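Local coordinates for YrdC-like domain-containing protein (Streptococcus mutans, PDB 3L7V), which is of uncertain function but has a YrdC-like domain, may bind double-stranded RNA and may take part in tRNA modification, at residues 131-136 against 159-164. Sequence-based numbering, arbitrary orientation.
Sequences LPWKAE and SCFVIK. With SO4 (sulfate ion), chain C.
The hydroxyl OG of S159 has two hydrogen-bond partners: it accepts from W133 NE1 over 3.0 Å, and it also bonds to the carbonyl O of M152. The indole bond is nearly straight, 171° at the hydrogen, with OG only 6° out of the ring plane. This sits where two antiparallel neighbours, strands 127-132 and 158-163, part company inside the large mixed sheet of the YrdC-like domain. L131 and S159 form an antiparallel hydrogen-bonded pair: L131 N reaches S159 O at 3.0 Å, and S159 N returns a bond to L131 O at 3.1 Å. Beyond P132 the backbone leaves the strand and heads for helix 135-143, while the indole of W133 reaches back to the start of strand 158-163. Its CG stands anti to the carbonyl carbon, which swings the indole toward S159. F161 comes over one face of that indole, its CZ 3.9 Å from W133 CE2 and displaced toward the rim. The two ring planes meet at 57°, an oblique pairing. L106 of helix 100-106 packs against both aromatic side chains. Nearer the root of the phenyl ring, F161 CD2 rests 4.2 Å from L131 CB. Away from the sheet, at the start of helix 135-143, A135 N donates to O2 of a sulfate, probably from the crystallisation liquor, at 3.0 Å.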
loop_
_atom_site.group_PDB
_atom_site.type_symbol
_atom_site.label_atom_id
_atom_site.label_comp_id
_atom_site.label_asym_id
_atom_site.label_seq_id
_atom_site.Cartn_x
_atom_site.Cartn_y
_atom_site.Cartn_z
ATOM N N LEU A 131 -1.288 -3.153 -10.651
ATOM C CA LEU A 131 -2.124 -4.135 -11.366
ATOM C C LEU A 131 -3.479 -3.565 -11.880
ATOM O O LEU A 131 -3.941 -2.536 -11.401
ATOM C CB LEU A 131 -2.378 -5.347 -10.451
ATOM C CG LEU A 131 -1.153 -6.202 -10.083
ATOM C CD1 LEU A 131 -1.418 -7.097 -8.864
ATOM C CD2 LEU A 131 -0.671 -7.030 -11.295
ATOM N N PRO A 132 -4.115 -4.241 -12.855
ATOM C CA PRO A 132 -5.488 -3.895 -13.275
ATOM C C PRO A 132 -6.536 -4.552 -12.372
ATOM O O PRO A 132 -6.239 -5.564 -11.746
ATOM C CB PRO A 132 -5.604 -4.507 -14.683
ATOM C CG PRO A 132 -4.241 -5.161 -14.981
ATOM C CD PRO A 132 -3.574 -5.365 -13.642
ATOM N N TRP A 133 -7.745 -4.001 -12.315
ATOM C CA TRP A 133 -8.852 -4.633 -11.566
ATOM C C TRP A 133 -9.571 -5.694 -12.395
ATOM O O TRP A 133 -9.708 -5.557 -13.613
ATOM C CB TRP A 133 -9.892 -3.592 -11.108
ATOM C CG TRP A 133 -9.454 -2.725 -9.958
ATOM C CD1 TRP A 133 -8.510 -1.730 -9.989
ATOM C CD2 TRP A 133 -9.953 -2.762 -8.611
ATOM N NE1 TRP A 133 -8.387 -1.156 -8.741
ATOM C CE2 TRP A 133 -9.264 -1.766 -7.882
ATOM C CE3 TRP A 133 -10.914 -3.539 -7.950
ATOM C CZ2 TRP A 133 -9.504 -1.532 -6.523
ATOM C CZ3 TRP A 133 -11.149 -3.303 -6.600
ATOM C CH2 TRP A 133 -10.447 -2.305 -5.904
ATOM N N LYS A 134 -10.040 -6.744 -11.733
ATOM C CA LYS A 134 -10.966 -7.684 -12.374
ATOM C C LYS A 134 -12.270 -6.977 -12.737
ATOM O O LYS A 134 -12.819 -6.232 -11.924
ATOM C CB LYS A 134 -11.260 -8.861 -11.451
ATOM C CG LYS A 134 -10.117 -9.835 -11.340
ATOM C CD LYS A 134 -10.104 -10.482 -9.972
ATOM C CE LYS A 134 -10.768 -11.836 -9.998
ATOM N NZ LYS A 134 -9.869 -12.788 -10.689
ATOM N N ALA A 135 -12.765 -7.208 -13.951
ATOM C CA ALA A 135 -13.984 -6.538 -14.419
ATOM C C ALA A 135 -15.097 -6.514 -13.376
ATOM O O ALA A 135 -15.690 -5.468 -13.117
ATOM C CB ALA A 135 -14.498 -7.172 -15.705
ATOM N N GLU A 136 -15.378 -7.673 -12.789
ATOM C CA GLU A 136 -16.500 -7.802 -11.874
ATOM C C GLU A 136 -16.241 -7.062 -10.561
ATOM O O GLU A 136 -17.172 -6.543 -9.935
ATOM C CB GLU A 136 -16.798 -9.277 -11.611
ATOM C CG GLU A 136 -17.972 -9.513 -10.683
ATOM C CD GLU A 136 -19.306 -9.465 -11.400
ATOM O OE1 GLU A 136 -20.023 -8.450 -11.265
ATOM O OE2 GLU A 136 -19.635 -10.446 -12.099
ATOM N N SER A 159 -4.425 0.098 -9.907
ATOM C CA SER A 159 -4.047 0.548 -8.554
ATOM C C SER A 159 -2.751 -0.121 -8.098
ATOM O O SER A 159 -2.298 -1.097 -8.722
ATOM C CB SER A 159 -5.139 0.238 -7.518
ATOM O OG SER A 159 -6.386 0.841 -7.830
ATOM N N CYS A 160 -2.159 0.406 -7.019
ATOM C CA CYS A 160 -1.034 -0.248 -6.344
ATOM C C CYS A 160 -1.538 -1.089 -5.161
ATOM O O CYS A 160 -2.064 -0.535 -4.194
ATOM C CB CYS A 160 -0.005 0.783 -5.843
ATOM S SG CYS A 160 1.469 0.039 -5.019
ATOM N N PHE A 161 -1.366 -2.411 -5.240
ATOM C CA PHE A 161 -1.796 -3.334 -4.175
ATOM C C PHE A 161 -0.601 -3.740 -3.285
ATOM O O PHE A 161 0.392 -4.266 -3.786
ATOM C CB PHE A 161 -2.450 -4.600 -4.780
ATOM C CG PHE A 161 -3.786 -4.355 -5.453
ATOM C CD1 PHE A 161 -4.977 -4.537 -4.759
ATOM C CD2 PHE A 161 -3.848 -3.955 -6.779
ATOM C CE1 PHE A 161 -6.194 -4.317 -5.371
ATOM C CE2 PHE A 161 -5.066 -3.725 -7.397
ATOM C CZ PHE A 161 -6.242 -3.908 -6.692
ATOM N N VAL A 162 -0.705 -3.524 -1.976
ATOM C CA VAL A 162 0.435 -3.695 -1.056
ATOM C C VAL A 162 0.166 -4.750 0.009
ATOM O O VAL A 162 -0.934 -4.789 0.545
ATOM C CB VAL A 162 0.726 -2.373 -0.300
ATOM C CG1 VAL A 162 1.993 -2.491 0.504
ATOM C CG2 VAL A 162 0.821 -1.216 -1.266
ATOM N N ILE A 163 1.172 -5.572 0.330
ATOM C CA ILE A 163 1.108 -6.555 1.430
ATOM C C ILE A 163 2.257 -6.376 2.430
ATOM O O ILE A 163 3.267 -5.769 2.103
ATOM C CB ILE A 163 1.229 -8.038 0.923
ATOM C CG1 ILE A 163 2.476 -8.203 0.033
ATOM C CG2 ILE A 163 -0.042 -8.505 0.229
ATOM C CD1 ILE A 163 2.853 -9.642 -0.291
ATOM N N LYS A 164 2.100 -6.937 3.634
ATOM C CA LYS A 164 3.147 -6.984 4.676
ATOM C C LYS A 164 3.808 -5.637 4.970
ATOM O O LYS A 164 5.023 -5.548 5.130
ATOM C CB LYS A 164 4.225 -8.047 4.358
ATOM C CG LYS A 164 3.716 -9.496 4.328
ATOM C CD LYS A 164 3.109 -9.927 5.675
ATOM C CE LYS A 164 2.425 -11.298 5.580
ATOM N NZ LYS A 164 1.920 -11.741 6.922
HETATM S S SO4 C . -11.304 -10.622 -15.444
HETATM O O1 SO4 C . -10.749 -11.312 -16.604
HETATM O O2 SO4 C . -11.225 -9.180 -15.681
HETATM O O3 SO4 C . -12.700 -11.012 -15.261
HETATM O O4 SO4 C . -10.558 -11.002 -14.243
#